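Local structure of DegT/DnrJ/EryC1/StrS aminotransferase (Brucella abortus 2308, 4QGR) at residues 298-312 with 348-360. The protein probably acts as a pyridoxal-phosphate-dependent aminotransferase of the DegT/DnrJ/EryC1/StrS family. Sequence-based numbering, arbitrary orientation.
Sequences YSIESENRDGLKAQL and SLPSRILSLPMHP
Ile300 and Leu354 exchange two backbone hydrogen bonds, Ile300 N to Leu354 O and Leu354 N to Ile300 O, both 2.9 Å, at the centre of a two-stranded antiparallel sheet formed by strands 298-301 and 353-356, which lie far apart in sequence. Leu356 N to Tyr298 O and Ser302 N to Arg352 O extend it at either end, and a water joins Tyr298 N to Leu356 O. In the non-hydrogen-bonded pair Ser299–Ser355 the two hydroxyls bond to each other, OG to OG 2.7 Å.

Charged side chains secure the turn before strand 353-356. Two bends in the Arg305 chain (chi2 -83°, chi3 -39°) turn its guanidinium toward the backbone, where NH1 reaches Ile353 O and Pro350 O (both 2.8 Å); NH2 also bonds Pro350 O, while Asp306 OD1 takes NE and NH2 side-on. Ser351 O lies over one face of this group. Arg352 NE forms a salt bridge with Glu301 OE1 (2.7 Å); the oxygen lies in the guanidinium plane, while the nitrogen comes from above the carboxylate plane. Glu301 OE2 is hydrogen-bonded to Tyr116 OH.

Apolar contacts gather on the face bearing Tyr298, Ile300, Leu354 and Leu356. Leu354 CD2 meets Leu312 CD1 tip to tip (3.9 Å), Leu356 CD1 lies at the edge of the Tyr298 ring, 3.8 Å from Tyr298 CD1, and Met358 CE packs against Tyr298 CB (3.6 Å).

Separate from the large mixed sheet, this pair is consistent with the C-terminal small domain of a fold-type I enzyme; helix 305-314 packs on it, Leu308 and Leu356 touch helix 364-377, and Leu356 and Met358 helix 247-278.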
loop_
_atom_site.group_PDB
_atom_site.type_symbol
_atom_site.label_atom_id
_atom_site.label_comp_id
_atom_site.label_asym_id
_atom_site.label_seq_id
_atom_site.Cartn_x
_atom_site.Cartn_y
_atom_site.Cartn_z
ATOM N N TYR A 298 17.683 -17.548 10.873
ATOM C CA TYR A 298 18.907 -18.262 11.239
ATOM C C TYR A 298 18.970 -19.441 10.275
ATOM O O TYR A 298 18.208 -20.401 10.401
ATOM C CB TYR A 298 18.897 -18.719 12.685
ATOM C CG TYR A 298 20.186 -19.466 13.010
ATOM C CD1 TYR A 298 20.290 -20.843 12.777
ATOM C CD2 TYR A 298 21.312 -18.790 13.392
ATOM C CE1 TYR A 298 21.499 -21.530 13.014
ATOM C CE2 TYR A 298 22.527 -19.468 13.618
ATOM C CZ TYR A 298 22.609 -20.829 13.397
ATOM O OH TYR A 298 23.792 -21.520 13.625
ATOM N N SER A 299 19.813 -19.308 9.251
ATOM C CA SER A 299 19.809 -20.206 8.119
ATOM C C SER A 299 21.084 -21.050 8.039
ATOM O O SER A 299 22.196 -20.496 7.917
ATOM C CB SER A 299 19.632 -19.410 6.838
ATOM O OG SER A 299 18.357 -18.739 6.803
ATOM N N ILE A 300 20.882 -22.365 8.024
ATOM C CA ILE A 300 21.941 -23.371 7.948
ATOM C C ILE A 300 21.861 -24.081 6.604
ATOM O O ILE A 300 20.888 -23.918 5.881
ATOM C CB ILE A 300 21.837 -24.420 9.069
ATOM C CG1 ILE A 300 20.512 -25.181 8.973
ATOM C CG2 ILE A 300 22.004 -23.709 10.394
ATOM C CD1 ILE A 300 20.459 -26.507 9.655
ATOM N N GLU A 301 22.884 -24.850 6.265
ATOM C CA GLU A 301 22.784 -25.795 5.165
ATOM C C GLU A 301 23.088 -27.176 5.686
ATOM O O GLU A 301 23.990 -27.355 6.481
ATOM C CB GLU A 301 23.722 -25.450 4.013
ATOM C CG GLU A 301 23.494 -24.082 3.410
ATOM C CD GLU A 301 24.646 -23.643 2.526
ATOM O OE1 GLU A 301 25.207 -24.488 1.826
ATOM O OE2 GLU A 301 24.989 -22.463 2.543
ATOM N N SER A 302 22.343 -28.162 5.225
ATOM C CA SER A 302 22.493 -29.531 5.687
ATOM C C SER A 302 22.446 -30.540 4.556
ATOM O O SER A 302 21.685 -30.363 3.619
ATOM C CB SER A 302 21.356 -29.843 6.663
ATOM O OG SER A 302 21.406 -31.175 7.117
ATOM N N GLU A 303 23.263 -31.602 4.661
ATOM C CA GLU A 303 23.043 -32.834 3.886
ATOM C C GLU A 303 21.657 -33.368 4.261
ATOM O O GLU A 303 21.216 -33.165 5.396
ATOM C CB GLU A 303 24.103 -33.903 4.202
ATOM N N ASN A 304 20.986 -34.037 3.315
ATOM C CA ASN A 304 19.638 -34.551 3.530
ATOM C C ASN A 304 18.743 -33.542 4.247
ATOM O O ASN A 304 18.144 -33.861 5.295
ATOM C CB ASN A 304 19.723 -35.860 4.298
ATOM C CG ASN A 304 20.567 -36.893 3.573
ATOM O OD1 ASN A 304 21.548 -37.401 4.112
ATOM N ND2 ASN A 304 20.199 -37.186 2.328
ATOM N N ARG A 305 18.663 -32.339 3.693
ATOM C CA ARG A 305 17.893 -31.273 4.317
ATOM C C ARG A 305 16.416 -31.653 4.455
ATOM O O ARG A 305 15.792 -31.331 5.470
ATOM C CB ARG A 305 18.023 -29.965 3.497
ATOM C CG ARG A 305 17.436 -28.723 4.129
ATOM C CD ARG A 305 15.923 -28.561 3.903
ATOM N NE ARG A 305 15.496 -28.970 2.557
ATOM C CZ ARG A 305 15.691 -28.282 1.441
ATOM N NH1 ARG A 305 16.339 -27.132 1.449
ATOM N NH2 ARG A 305 15.263 -28.783 0.294
ATOM N N ASP A 306 15.845 -32.342 3.469
ATOM C CA ASP A 306 14.415 -32.709 3.585
ATOM C C ASP A 306 14.203 -33.655 4.776
ATOM O O ASP A 306 13.216 -33.532 5.527
ATOM C CB ASP A 306 13.900 -33.344 2.308
ATOM C CG ASP A 306 13.689 -32.328 1.198
ATOM O OD1 ASP A 306 13.755 -31.110 1.451
ATOM O OD2 ASP A 306 13.455 -32.769 0.064
ATOM N N GLY A 307 15.126 -34.595 4.926
ATOM C CA GLY A 307 15.147 -35.524 6.083
ATOM C C GLY A 307 15.234 -34.799 7.421
ATOM O O GLY A 307 14.542 -35.146 8.390
ATOM N N LEU A 308 16.134 -33.819 7.493
ATOM C CA LEU A 308 16.313 -33.015 8.698
ATOM C C LEU A 308 15.056 -32.261 9.047
ATOM O O LEU A 308 14.591 -32.300 10.196
ATOM C CB LEU A 308 17.482 -32.041 8.540
ATOM C CG LEU A 308 17.711 -31.118 9.719
ATOM C CD1 LEU A 308 17.917 -31.949 10.948
ATOM C CD2 LEU A 308 18.874 -30.191 9.522
ATOM N N LYS A 309 14.483 -31.575 8.058
ATOM C CA LYS A 309 13.289 -30.781 8.321
ATOM C C LYS A 309 12.124 -31.658 8.840
ATOM O O LYS A 309 11.375 -31.261 9.745
ATOM C CB LYS A 309 12.897 -30.084 7.042
ATOM C CG LYS A 309 11.631 -29.262 7.081
ATOM C CD LYS A 309 11.526 -28.469 5.797
ATOM C CE LYS A 309 10.526 -27.356 5.909
ATOM N NZ LYS A 309 9.166 -27.811 6.184
ATOM N N ALA A 310 11.999 -32.864 8.286
ATOM C CA ALA A 310 10.937 -33.777 8.700
ATOM C C ALA A 310 11.167 -34.276 10.132
ATOM O O ALA A 310 10.218 -34.451 10.900
ATOM C CB ALA A 310 10.890 -34.975 7.736
ATOM N N GLN A 311 12.418 -34.600 10.453
ATOM C CA GLN A 311 12.746 -35.051 11.778
ATOM C C GLN A 311 12.517 -33.919 12.769
ATOM O O GLN A 311 12.071 -34.160 13.892
ATOM C CB GLN A 311 14.199 -35.545 11.836
ATOM C CG GLN A 311 14.646 -36.019 13.206
ATOM C CD GLN A 311 13.758 -37.132 13.747
ATOM O OE1 GLN A 311 13.239 -37.935 12.991
ATOM N NE2 GLN A 311 13.549 -37.153 15.054
ATOM N N LEU A 312 12.865 -32.687 12.386
ATOM C CA LEU A 312 12.612 -31.553 13.276
ATOM C C LEU A 312 11.091 -31.416 13.545
ATOM O O LEU A 312 10.643 -31.306 14.699
ATOM C CB LEU A 312 13.192 -30.266 12.685
ATOM C CG LEU A 312 14.716 -30.107 12.742
ATOM C CD1 LEU A 312 15.119 -28.968 11.801
ATOM C CD2 LEU A 312 15.187 -29.770 14.139
ATOM N N SER A 348 21.356 -23.879 -6.461
ATOM C CA SER A 348 21.628 -25.034 -5.613
ATOM C C SER A 348 21.259 -24.856 -4.128
ATOM O O SER A 348 20.943 -25.839 -3.446
ATOM C CB SER A 348 23.085 -25.444 -5.720
ATOM O OG SER A 348 23.906 -24.395 -5.308
ATOM N N LEU A 349 21.280 -23.626 -3.618
ATOM C CA LEU A 349 20.896 -23.417 -2.217
ATOM C C LEU A 349 19.554 -23.975 -1.790
ATOM O O LEU A 349 19.461 -24.458 -0.650
ATOM C CB LEU A 349 20.929 -21.925 -1.846
ATOM C CG LEU A 349 22.296 -21.397 -1.529
ATOM C CD1 LEU A 349 22.229 -19.891 -1.362
ATOM C CD2 LEU A 349 22.836 -22.061 -0.245
ATOM N N PRO A 350 18.498 -23.833 -2.622
ATOM C CA PRO A 350 17.205 -24.397 -2.264
ATOM C C PRO A 350 17.211 -25.882 -1.940
ATOM O O PRO A 350 16.287 -26.344 -1.261
ATOM C CB PRO A 350 16.326 -24.119 -3.499
ATOM C CG PRO A 350 16.943 -22.929 -4.140
ATOM C CD PRO A 350 18.426 -23.136 -3.910
ATOM N N SER A 351 18.222 -26.637 -2.370
ATOM C CA SER A 351 18.250 -28.060 -2.073
ATOM C C SER A 351 18.875 -28.367 -0.730
ATOM O O SER A 351 18.794 -29.504 -0.282
ATOM C CB SER A 351 18.982 -28.851 -3.170
ATOM O OG SER A 351 20.371 -28.522 -3.204
ATOM N N ARG A 352 19.511 -27.376 -0.097
ATOM C CA ARG A 352 20.235 -27.635 1.137
ATOM C C ARG A 352 20.021 -26.641 2.284
ATOM O O ARG A 352 20.393 -26.948 3.403
ATOM C CB ARG A 352 21.729 -27.798 0.845
ATOM C CG ARG A 352 22.402 -26.581 0.249
ATOM C CD ARG A 352 23.877 -26.846 -0.192
ATOM N NE ARG A 352 24.538 -25.559 -0.518
ATOM C CZ ARG A 352 24.755 -25.062 -1.752
ATOM N NH1 ARG A 352 24.431 -25.747 -2.833
ATOM N NH2 ARG A 352 25.360 -23.881 -1.917
ATOM N N ILE A 353 19.427 -25.483 2.023
ATOM C CA ILE A 353 19.241 -24.457 3.072
ATOM C C ILE A 353 18.017 -24.735 3.946
ATOM O O ILE A 353 17.026 -25.327 3.492
ATOM C CB ILE A 353 19.164 -23.059 2.435
ATOM C CG1 ILE A 353 19.555 -21.969 3.442
ATOM C CG2 ILE A 353 17.818 -22.831 1.747
ATOM C CD1 ILE A 353 19.818 -20.628 2.791
ATOM N N LEU A 354 18.078 -24.298 5.198
ATOM C CA LEU A 354 16.946 -24.398 6.119
ATOM C C LEU A 354 17.059 -23.356 7.210
ATOM O O LEU A 354 18.150 -23.118 7.706
ATOM C CB LEU A 354 16.922 -25.796 6.732
ATOM C CG LEU A 354 15.690 -26.109 7.611
ATOM C CD1 LEU A 354 14.396 -26.057 6.808
ATOM C CD2 LEU A 354 15.850 -27.457 8.295
ATOM N N SER A 355 15.953 -22.680 7.520
ATOM C CA SER A 355 15.931 -21.710 8.597
ATOM C C SER A 355 15.287 -22.279 9.867
ATOM O O SER A 355 14.296 -22.988 9.804
ATOM C CB SER A 355 15.251 -20.413 8.160
ATOM O OG SER A 355 15.889 -19.900 6.986
ATOM N N LEU A 356 15.925 -22.035 11.007
ATOM C CA LEU A 356 15.535 -22.622 12.315
ATOM C C LEU A 356 14.814 -21.565 13.162
ATOM O O LEU A 356 14.950 -20.371 12.910
ATOM C CB LEU A 356 16.794 -23.063 13.075
ATOM C CG LEU A 356 17.741 -23.976 12.311
ATOM C CD1 LEU A 356 18.911 -24.392 13.206
ATOM C CD2 LEU A 356 16.961 -25.214 11.841
ATOM N N PRO A 357 14.061 -21.983 14.187
ATOM C CA PRO A 357 13.448 -21.012 15.059
ATOM C C PRO A 357 14.454 -19.962 15.536
ATOM O O PRO A 357 15.557 -20.284 15.934
ATOM C CB PRO A 357 12.937 -21.854 16.223
ATOM C CG PRO A 357 12.642 -23.199 15.581
ATOM C CD PRO A 357 13.762 -23.374 14.598
ATOM N N MET A 358 14.090 -18.707 15.420
ATOM C CA MET A 358 15.009 -17.630 15.716
ATOM C C MET A 358 14.197 -16.418 16.100
ATOM O O MET A 358 13.474 -15.893 15.294
ATOM C CB MET A 358 15.859 -17.293 14.518
ATOM C CG MET A 358 16.692 -16.011 14.713
ATOM S SD MET A 358 17.693 -15.841 16.236
ATOM C CE MET A 358 18.818 -17.092 15.870
ATOM N N HIS A 359 14.264 -16.055 17.376
ATOM C CA HIS A 359 13.607 -14.859 17.899
ATOM C C HIS A 359 14.199 -14.590 19.286
ATOM O O HIS A 359 14.881 -15.465 19.844
ATOM C CB HIS A 359 12.081 -15.035 17.944
ATOM C CG HIS A 359 11.609 -16.250 18.671
ATOM N ND1 HIS A 359 11.404 -16.271 20.031
ATOM C CD2 HIS A 359 11.355 -17.507 18.242
ATOM C CE1 HIS A 359 10.969 -17.456 20.391
ATOM N NE2 HIS A 359 10.934 -18.232 19.330
ATOM N N PRO A 360 13.919 -13.411 19.864
ATOM C CA PRO A 360 14.574 -13.072 21.117
ATOM C C PRO A 360 14.181 -13.917 22.314
ATOM O O PRO A 360 14.899 -13.879 23.320
ATOM C CB PRO A 360 14.196 -11.580 21.321
ATOM C CG PRO A 360 13.804 -11.090 19.951
ATOM C CD PRO A 360 13.153 -12.275 19.325
HETATM O O HOH W 1 14.985 -18.379 11.129
HETATM O O HOH W 2 26.716 -22.554 0.223
HETATM O O HOH W 3 20.209 -31.372 1.316
#